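PDB 2C9K: pesticidal crystal protein Cry4Aa from Bacillus thuringiensis, which kills mosquito larvae by binding midgut epithelial cells and forming pores that lead to their colloid-osmotic lysis. Local coordinates for residues 512-523 and 571-582; 490-499 and 560-568. All coordinates share one frame; numbering follows the deposited sequence.

Contact 1 (512-523 and 571-582); sequences HSNFQQSYFIRI and LEFSNEVKFAPN
Antiparallel strand pairing in the C-terminal beta-sandwich domain of the toxin joins Gln-517 to Ile-523 with Leu-571 to Phe-579, but as two ladders rather than one. Gln-517 with Phe-579 and Tyr-519 with Val-577 are hydrogen-bonded pairs of the first ladder; Ile-523 with Leu-571 forms that of the second, its two backbone bonds being Ile-523 N to Leu-571 O (2.6 Å) and Leu-571 N to Ile-523 O (3.0 Å). Between them the register slips by two residues, so that Phe-573 to Glu-576 fall between the paired positions. A water accepts the N-H of Ile-521 at 2.8 Å from N and reaches the carbonyls of Phe-573 and Asn-575 across this break.

On one face of the first ladder Tyr-519 and Phe-579 form an aromatic cluster with His-512, which precedes the strand. The imidazole is gripped at both nitrogens: ND1 donates to Ala-580 O (3.0 Å, 154°), which lies near the ring plane, while NE2 bonds Tyr-519 OH. This fixes the ring's rotation and presents one face to Phe-579, whose CB stands 3.5 Å from the His-512 centroid in a CH-pi contact. The Phe-579 ring turns its edge toward the same imidazole, planes 55° apart. At the other end, Phe-573, with CG anti to its carbonyl carbon (chi1 -63°), lays CD1 3.4 Å from Ile-521 CG1 and CE1 3.6 Å from Ile-523 CD1.

Strand 600-609 pairs with the 517-523 strand as well, and Arg-522 forms a salt bridge to its Glu-606. Ile-521, Ile-523 and Phe-573 pack onto Ile-537 and Leu-539 of strand 536-541, in the other sheet of the sandwich.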
# COMPACT_ATOMS: atom_id res chain seq x y z
N HIS A 512 7.40 23.07 -0.43
CA HIS A 512 8.54 22.91 -1.31
C HIS A 512 9.81 22.62 -0.51
O HIS A 512 9.86 22.85 0.70
CB HIS A 512 8.76 24.16 -2.16
CG HIS A 512 9.65 23.94 -3.34
ND1 HIS A 512 10.63 24.83 -3.71
CD2 HIS A 512 9.71 22.93 -4.23
CE1 HIS A 512 11.26 24.37 -4.78
NE2 HIS A 512 10.72 23.22 -5.11
N SER A 513 10.83 22.09 -1.19
CA SER A 513 12.11 21.79 -0.56
C SER A 513 12.83 23.10 -0.23
O SER A 513 12.34 24.18 -0.55
CB SER A 513 12.98 20.97 -1.49
OG SER A 513 12.31 19.78 -1.86
N ASN A 514 13.99 22.99 0.41
CA ASN A 514 14.74 24.18 0.78
C ASN A 514 15.62 24.66 -0.37
O ASN A 514 16.79 25.01 -0.17
CB ASN A 514 15.57 23.90 2.03
CG ASN A 514 16.32 25.12 2.51
OD1 ASN A 514 15.79 26.23 2.51
ND2 ASN A 514 17.56 24.92 2.94
N PHE A 515 15.05 24.66 -1.57
CA PHE A 515 15.77 25.11 -2.76
C PHE A 515 14.85 25.88 -3.70
O PHE A 515 13.69 26.13 -3.39
CB PHE A 515 16.39 23.93 -3.51
CG PHE A 515 17.28 23.08 -2.67
CD1 PHE A 515 16.75 22.11 -1.83
CD2 PHE A 515 18.65 23.28 -2.68
CE1 PHE A 515 17.58 21.34 -1.02
CE2 PHE A 515 19.49 22.51 -1.86
CZ PHE A 515 18.95 21.54 -1.03
N GLN A 516 15.39 26.25 -4.85
CA GLN A 516 14.63 26.97 -5.86
C GLN A 516 14.51 26.09 -7.09
O GLN A 516 15.49 25.49 -7.51
CB GLN A 516 15.33 28.27 -6.21
CG GLN A 516 14.70 29.00 -7.36
CD GLN A 516 14.72 30.48 -7.14
OE1 GLN A 516 14.07 30.98 -6.21
NE2 GLN A 516 15.47 31.20 -7.97
N GLN A 517 13.32 26.02 -7.68
CA GLN A 517 13.13 25.19 -8.85
C GLN A 517 11.94 25.57 -9.71
O GLN A 517 11.00 26.23 -9.24
CB GLN A 517 12.96 23.73 -8.44
CG GLN A 517 14.21 22.89 -8.59
CD GLN A 517 14.57 22.61 -10.04
OE1 GLN A 517 14.49 23.49 -10.90
NE2 GLN A 517 15.00 21.39 -10.30
N SER A 518 12.00 25.15 -10.97
CA SER A 518 10.92 25.36 -11.92
C SER A 518 10.42 23.96 -12.24
O SER A 518 11.18 23.00 -12.20
CB SER A 518 11.42 26.05 -13.19
OG SER A 518 11.32 27.46 -13.06
N TYR A 519 9.13 23.83 -12.55
CA TYR A 519 8.59 22.52 -12.84
C TYR A 519 7.53 22.57 -13.92
O TYR A 519 7.25 23.61 -14.51
CB TYR A 519 7.90 21.92 -11.61
CG TYR A 519 8.73 21.80 -10.36
CD1 TYR A 519 9.03 22.93 -9.59
CD2 TYR A 519 9.21 20.57 -9.94
CE1 TYR A 519 9.80 22.83 -8.42
CE2 TYR A 519 9.99 20.45 -8.78
CZ TYR A 519 10.28 21.58 -8.03
OH TYR A 519 11.05 21.47 -6.90
N PHE A 520 6.96 21.40 -14.16
CA PHE A 520 5.84 21.21 -15.06
C PHE A 520 5.03 20.30 -14.16
O PHE A 520 5.57 19.35 -13.60
CB PHE A 520 6.25 20.47 -16.35
CG PHE A 520 6.82 21.38 -17.41
CD1 PHE A 520 8.01 21.05 -18.05
CD2 PHE A 520 6.21 22.59 -17.71
CE1 PHE A 520 8.59 21.93 -18.97
CE2 PHE A 520 6.78 23.48 -18.63
CZ PHE A 520 7.97 23.14 -19.26
N ILE A 521 3.76 20.61 -13.93
CA ILE A 521 3.00 19.71 -13.10
C ILE A 521 2.25 18.80 -14.09
O ILE A 521 1.65 19.27 -15.05
CB ILE A 521 2.09 20.49 -12.04
CG1 ILE A 521 0.62 20.19 -12.26
CG2 ILE A 521 2.40 21.98 -12.06
CD1 ILE A 521 0.21 18.87 -11.73
N ARG A 522 2.35 17.49 -13.87
CA ARG A 522 1.74 16.47 -14.73
C ARG A 522 0.71 15.65 -13.96
O ARG A 522 0.91 15.37 -12.78
CB ARG A 522 2.84 15.55 -15.26
CG ARG A 522 2.39 14.50 -16.22
CD ARG A 522 3.58 13.73 -16.74
NE ARG A 522 4.07 12.72 -15.81
CZ ARG A 522 5.16 11.99 -16.01
NH1 ARG A 522 5.89 12.17 -17.10
NH2 ARG A 522 5.52 11.06 -15.14
N ILE A 523 -0.37 15.25 -14.61
CA ILE A 523 -1.43 14.49 -13.95
C ILE A 523 -1.67 13.08 -14.50
O ILE A 523 -1.71 12.88 -15.72
CB ILE A 523 -2.76 15.30 -14.03
CG1 ILE A 523 -2.74 16.42 -13.00
CG2 ILE A 523 -3.95 14.40 -13.79
CD1 ILE A 523 -3.92 17.33 -13.14
N LEU A 571 -1.18 13.48 -18.61
CA LEU A 571 -1.30 14.78 -19.27
C LEU A 571 -0.49 15.77 -18.45
O LEU A 571 -0.41 15.64 -17.22
CB LEU A 571 -2.75 15.24 -19.39
CG LEU A 571 -3.43 14.77 -20.68
CD1 LEU A 571 -4.86 15.29 -20.75
CD2 LEU A 571 -2.60 15.27 -21.86
N GLU A 572 0.09 16.74 -19.12
CA GLU A 572 0.94 17.74 -18.48
C GLU A 572 0.50 19.15 -18.87
O GLU A 572 0.16 19.40 -20.03
CB GLU A 572 2.37 17.51 -18.93
CG GLU A 572 3.43 18.27 -18.19
CD GLU A 572 4.82 17.91 -18.68
OE1 GLU A 572 5.16 16.70 -18.69
OE2 GLU A 572 5.58 18.83 -19.04
N PHE A 573 0.48 20.06 -17.91
CA PHE A 573 0.10 21.43 -18.20
C PHE A 573 1.25 22.09 -18.94
O PHE A 573 2.41 21.76 -18.72
CB PHE A 573 -0.19 22.19 -16.92
CG PHE A 573 -1.35 21.65 -16.14
CD1 PHE A 573 -1.14 20.78 -15.08
CD2 PHE A 573 -2.65 22.04 -16.44
CE1 PHE A 573 -2.21 20.30 -14.33
CE2 PHE A 573 -3.72 21.58 -15.70
CZ PHE A 573 -3.51 20.70 -14.64
N SER A 574 0.93 23.04 -19.81
CA SER A 574 1.95 23.73 -20.59
C SER A 574 2.81 24.69 -19.79
O SER A 574 4.02 24.49 -19.66
CB SER A 574 1.29 24.46 -21.76
OG SER A 574 0.25 25.31 -21.31
N ASN A 575 2.21 25.75 -19.26
CA ASN A 575 2.96 26.73 -18.48
C ASN A 575 3.71 26.11 -17.30
O ASN A 575 3.24 25.16 -16.67
CB ASN A 575 2.03 27.84 -17.99
CG ASN A 575 0.78 27.31 -17.32
OD1 ASN A 575 0.06 26.49 -17.88
ND2 ASN A 575 0.52 27.77 -16.10
N GLU A 576 4.88 26.66 -17.00
CA GLU A 576 5.69 26.16 -15.89
C GLU A 576 5.54 27.00 -14.63
O GLU A 576 5.11 28.15 -14.67
CB GLU A 576 7.16 26.08 -16.29
CG GLU A 576 7.76 27.38 -16.80
CD GLU A 576 9.25 27.26 -17.06
OE1 GLU A 576 10.03 27.30 -16.08
OE2 GLU A 576 9.64 27.12 -18.24
N VAL A 577 5.92 26.41 -13.51
CA VAL A 577 5.83 27.08 -12.23
C VAL A 577 7.20 27.07 -11.53
O VAL A 577 8.05 26.21 -11.79
CB VAL A 577 4.79 26.38 -11.35
CG1 VAL A 577 3.58 26.03 -12.19
CG2 VAL A 577 5.38 25.12 -10.73
N LYS A 578 7.42 28.04 -10.65
CA LYS A 578 8.66 28.12 -9.91
C LYS A 578 8.32 28.34 -8.44
O LYS A 578 7.51 29.20 -8.10
CB LYS A 578 9.53 29.27 -10.43
CG LYS A 578 8.90 30.66 -10.39
CD LYS A 578 7.79 30.83 -11.44
CE LYS A 578 6.39 30.55 -10.88
NZ LYS A 578 5.37 30.43 -11.96
N PHE A 579 8.93 27.53 -7.58
CA PHE A 579 8.70 27.61 -6.15
C PHE A 579 9.97 28.04 -5.42
O PHE A 579 11.07 27.64 -5.80
CB PHE A 579 8.23 26.26 -5.63
CG PHE A 579 7.00 25.73 -6.31
CD1 PHE A 579 7.02 24.49 -6.95
CD2 PHE A 579 5.80 26.44 -6.28
CE1 PHE A 579 5.87 23.97 -7.54
CE2 PHE A 579 4.65 25.92 -6.86
CZ PHE A 579 4.69 24.69 -7.49
N ALA A 580 9.82 28.86 -4.39
CA ALA A 580 10.95 29.31 -3.61
C ALA A 580 11.17 28.29 -2.51
O ALA A 580 10.33 27.43 -2.28
CB ALA A 580 10.67 30.68 -3.02
N PRO A 581 12.32 28.37 -1.82
CA PRO A 581 12.64 27.43 -0.74
C PRO A 581 11.61 27.39 0.37
O PRO A 581 11.21 28.43 0.89
CB PRO A 581 13.99 27.95 -0.24
CG PRO A 581 14.60 28.51 -1.49
CD PRO A 581 13.44 29.28 -2.07
N ASN A 582 11.19 26.19 0.73
CA ASN A 582 10.21 25.99 1.81
C ASN A 582 8.91 26.75 1.63
O ASN A 582 8.24 27.06 2.60
CB ASN A 582 10.84 26.39 3.13
CG ASN A 582 12.33 26.19 3.14
OD1 ASN A 582 12.81 25.10 2.87
ND2 ASN A 582 13.07 27.25 3.42
O HOH W 1 2.88 22.32 -15.99
O HOH W 2 5.40 13.65 -19.97

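Contact 2 (490-499 and 560-568); sequences QGPGHTGGDL and YTNLKYKDF
Pro-492 and Thr-561 bring their backbones to 4.9 Å between CA atoms, with Pro-492 CA directed at Thr-561 O in a CA-H...O contact of 3.1 Å. Two loops of the C-terminal beta-sandwich domain meet here: the glycine-rich connection 490-499, and 560-568, which contains a type I turn (Tyr-560 to Leu-563) and a short 3-10 segment at 565-567.

His-494 makes the polar link between them. With CG held between the backbone N and the carbonyl carbon (chi1 52°), its ring reaches the other loop, where NE2 donates to Leu-563 O over 3.1 Å at 165°. The oxygen lies in the imidazole plane, but the nitrogen stands above the carbonyl plane. Over one face of this imidazole, toward the rim, rests Pro-492 CG.

Phe-568 centres most of the apolar packing. Its ring is approached at the edge by Leu-499 CD1, 3.6 Å from CZ, whereas Thr-495 CG2 lies over one face. Pro-492 CG comes within 4.0 Å of Phe-568 CE1, and His-494 CE1 approaches that same atom at 3.8 Å.

Both loops also meet helix 183-208 of the N-terminal domain: His-494 packs on Thr-194 and Val-198, Tyr-565 N bonds Asn-195, and Pro-492 O bonds Lys-202. The contact thus lies where the two domains join. The peptide that His-494 grips at Leu-563 O is held at its N-H as well, since Lys-564 N donates to Asp-567 OD1 at 2.6 Å.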
# COMPACT_ATOMS: atom_id res chain seq x y z
N GLN A 490 -12.84 3.98 -4.37
CA GLN A 490 -11.94 2.86 -4.17
C GLN A 490 -10.99 2.72 -5.36
O GLN A 490 -11.41 2.80 -6.52
CB GLN A 490 -12.79 1.60 -4.03
CG GLN A 490 -12.07 0.32 -4.28
CD GLN A 490 -11.47 -0.22 -3.02
OE1 GLN A 490 -10.60 0.40 -2.41
NE2 GLN A 490 -11.94 -1.40 -2.61
N GLY A 491 -9.71 2.50 -5.08
CA GLY A 491 -8.74 2.33 -6.15
C GLY A 491 -8.98 1.01 -6.85
O GLY A 491 -9.61 0.12 -6.28
N PRO A 492 -8.50 0.85 -8.09
CA PRO A 492 -8.68 -0.40 -8.85
C PRO A 492 -7.82 -1.56 -8.36
O PRO A 492 -8.06 -2.73 -8.70
CB PRO A 492 -8.36 0.03 -10.28
CG PRO A 492 -7.32 1.06 -10.08
CD PRO A 492 -7.87 1.88 -8.93
N GLY A 493 -6.80 -1.25 -7.58
CA GLY A 493 -5.95 -2.30 -7.06
C GLY A 493 -4.49 -2.12 -7.38
O GLY A 493 -3.64 -2.65 -6.67
N HIS A 494 -4.19 -1.35 -8.42
CA HIS A 494 -2.80 -1.16 -8.81
C HIS A 494 -2.25 0.27 -8.68
O HIS A 494 -1.13 0.53 -9.10
CB HIS A 494 -2.63 -1.66 -10.24
CG HIS A 494 -3.62 -1.08 -11.21
ND1 HIS A 494 -3.43 0.13 -11.84
CD2 HIS A 494 -4.82 -1.54 -11.62
CE1 HIS A 494 -4.47 0.39 -12.60
NE2 HIS A 494 -5.33 -0.60 -12.49
N THR A 495 -3.03 1.18 -8.11
CA THR A 495 -2.55 2.55 -7.96
C THR A 495 -1.94 2.81 -6.58
O THR A 495 -1.40 3.88 -6.32
CB THR A 495 -3.67 3.57 -8.21
OG1 THR A 495 -4.76 3.31 -7.33
CG2 THR A 495 -4.14 3.50 -9.66
N GLY A 496 -2.04 1.82 -5.70
CA GLY A 496 -1.49 1.98 -4.37
C GLY A 496 -2.43 2.64 -3.38
O GLY A 496 -2.09 2.79 -2.21
N GLY A 497 -3.61 3.03 -3.85
CA GLY A 497 -4.57 3.67 -2.98
C GLY A 497 -5.78 4.17 -3.75
O GLY A 497 -5.92 3.89 -4.93
N ASP A 498 -6.64 4.93 -3.09
CA ASP A 498 -7.85 5.44 -3.73
C ASP A 498 -7.64 6.62 -4.67
O ASP A 498 -6.54 7.20 -4.73
CB ASP A 498 -8.87 5.81 -2.66
CG ASP A 498 -9.15 4.66 -1.71
OD1 ASP A 498 -9.22 3.51 -2.19
OD2 ASP A 498 -9.31 4.90 -0.49
N LEU A 499 -8.70 6.99 -5.39
CA LEU A 499 -8.67 8.09 -6.35
C LEU A 499 -9.79 9.10 -6.10
O LEU A 499 -10.78 8.80 -5.44
CB LEU A 499 -8.83 7.55 -7.77
CG LEU A 499 -8.19 6.23 -8.18
CD1 LEU A 499 -8.83 5.76 -9.47
CD2 LEU A 499 -6.69 6.41 -8.35
N TYR A 560 -15.43 1.79 -12.71
CA TYR A 560 -14.14 2.37 -12.37
C TYR A 560 -13.37 1.46 -11.44
O TYR A 560 -12.15 1.53 -11.37
CB TYR A 560 -14.35 3.71 -11.69
CG TYR A 560 -15.43 4.54 -12.32
CD1 TYR A 560 -16.55 4.93 -11.59
CD2 TYR A 560 -15.35 4.91 -13.66
CE1 TYR A 560 -17.56 5.66 -12.18
CE2 TYR A 560 -16.35 5.64 -14.27
CZ TYR A 560 -17.46 6.02 -13.52
OH TYR A 560 -18.45 6.75 -14.12
N THR A 561 -14.09 0.62 -10.71
CA THR A 561 -13.46 -0.29 -9.76
C THR A 561 -12.47 -1.23 -10.41
O THR A 561 -11.45 -1.56 -9.80
CB THR A 561 -14.48 -1.16 -9.02
OG1 THR A 561 -15.71 -1.20 -9.75
CG2 THR A 561 -14.70 -0.63 -7.61
N ASN A 562 -12.75 -1.67 -11.63
CA ASN A 562 -11.84 -2.57 -12.29
C ASN A 562 -11.14 -1.99 -13.52
O ASN A 562 -10.99 -2.65 -14.54
CB ASN A 562 -12.53 -3.90 -12.64
CG ASN A 562 -14.00 -3.73 -13.00
OD1 ASN A 562 -14.35 -2.95 -13.90
ND2 ASN A 562 -14.87 -4.46 -12.30
N LEU A 563 -10.71 -0.73 -13.40
CA LEU A 563 -9.99 -0.08 -14.49
C LEU A 563 -8.66 -0.80 -14.69
O LEU A 563 -8.05 -1.28 -13.73
CB LEU A 563 -9.71 1.39 -14.16
CG LEU A 563 -10.89 2.37 -14.13
CD1 LEU A 563 -10.36 3.79 -13.95
CD2 LEU A 563 -11.67 2.27 -15.43
N LYS A 564 -8.22 -0.90 -15.93
CA LYS A 564 -6.97 -1.57 -16.22
C LYS A 564 -5.83 -0.58 -16.23
O LYS A 564 -6.05 0.63 -16.16
CB LYS A 564 -7.05 -2.29 -17.57
CG LYS A 564 -8.21 -3.25 -17.67
CD LYS A 564 -8.23 -4.22 -16.51
CE LYS A 564 -9.52 -5.01 -16.48
NZ LYS A 564 -9.66 -5.78 -15.21
N TYR A 565 -4.62 -1.10 -16.30
CA TYR A 565 -3.43 -0.27 -16.30
C TYR A 565 -3.44 0.70 -17.47
O TYR A 565 -3.11 1.87 -17.31
CB TYR A 565 -2.19 -1.16 -16.39
CG TYR A 565 -0.90 -0.40 -16.56
CD1 TYR A 565 -0.24 0.15 -15.47
CD2 TYR A 565 -0.36 -0.21 -17.83
CE1 TYR A 565 0.94 0.87 -15.63
CE2 TYR A 565 0.81 0.51 -18.00
CZ TYR A 565 1.45 1.04 -16.91
OH TYR A 565 2.59 1.76 -17.12
N LYS A 566 -3.83 0.22 -18.64
CA LYS A 566 -3.88 1.06 -19.83
C LYS A 566 -4.92 2.17 -19.72
O LYS A 566 -4.89 3.14 -20.47
CB LYS A 566 -4.15 0.18 -21.06
CG LYS A 566 -4.39 0.93 -22.35
CD LYS A 566 -5.86 1.27 -22.53
CE LYS A 566 -6.69 0.01 -22.72
NZ LYS A 566 -6.24 -0.76 -23.92
N ASP A 567 -5.84 2.02 -18.77
CA ASP A 567 -6.91 3.00 -18.56
C ASP A 567 -6.45 4.31 -17.97
O ASP A 567 -7.14 5.32 -18.08
CB ASP A 567 -8.01 2.40 -17.68
CG ASP A 567 -8.74 1.25 -18.36
OD1 ASP A 567 -9.51 0.53 -17.67
OD2 ASP A 567 -8.56 1.07 -19.58
N PHE A 568 -5.28 4.32 -17.33
CA PHE A 568 -4.75 5.55 -16.76
C PHE A 568 -3.70 6.11 -17.70
O PHE A 568 -2.84 5.37 -18.19
CB PHE A 568 -4.15 5.31 -15.38
CG PHE A 568 -5.17 5.00 -14.32
CD1 PHE A 568 -5.66 3.71 -14.16
CD2 PHE A 568 -5.68 6.01 -13.51
CE1 PHE A 568 -6.63 3.43 -13.22
CE2 PHE A 568 -6.66 5.75 -12.57
CZ PHE A 568 -7.14 4.45 -12.42

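In the fold
Contacts 1 and 2 lie in the same C-terminal domain, their centres about 26 Å apart, and their segments alternate along the chain: 490-499, 512-523, 560-568, 571-582. Strand 569-572 leads from the second loop of contact 2 into the pairing of contact 1. Strand 517-527 links them too: its first part makes the ladders of contact 1, and its later residues Arg-524 and Ala-526 touch Thr-495, Leu-563, Tyr-565 and Phe-568 of contact 2. Contact 2 is the more central, about 13 Å between its centre and that of the chain against about 27 Å for contact 1, in keeping with its place beside the N-terminal helical domain.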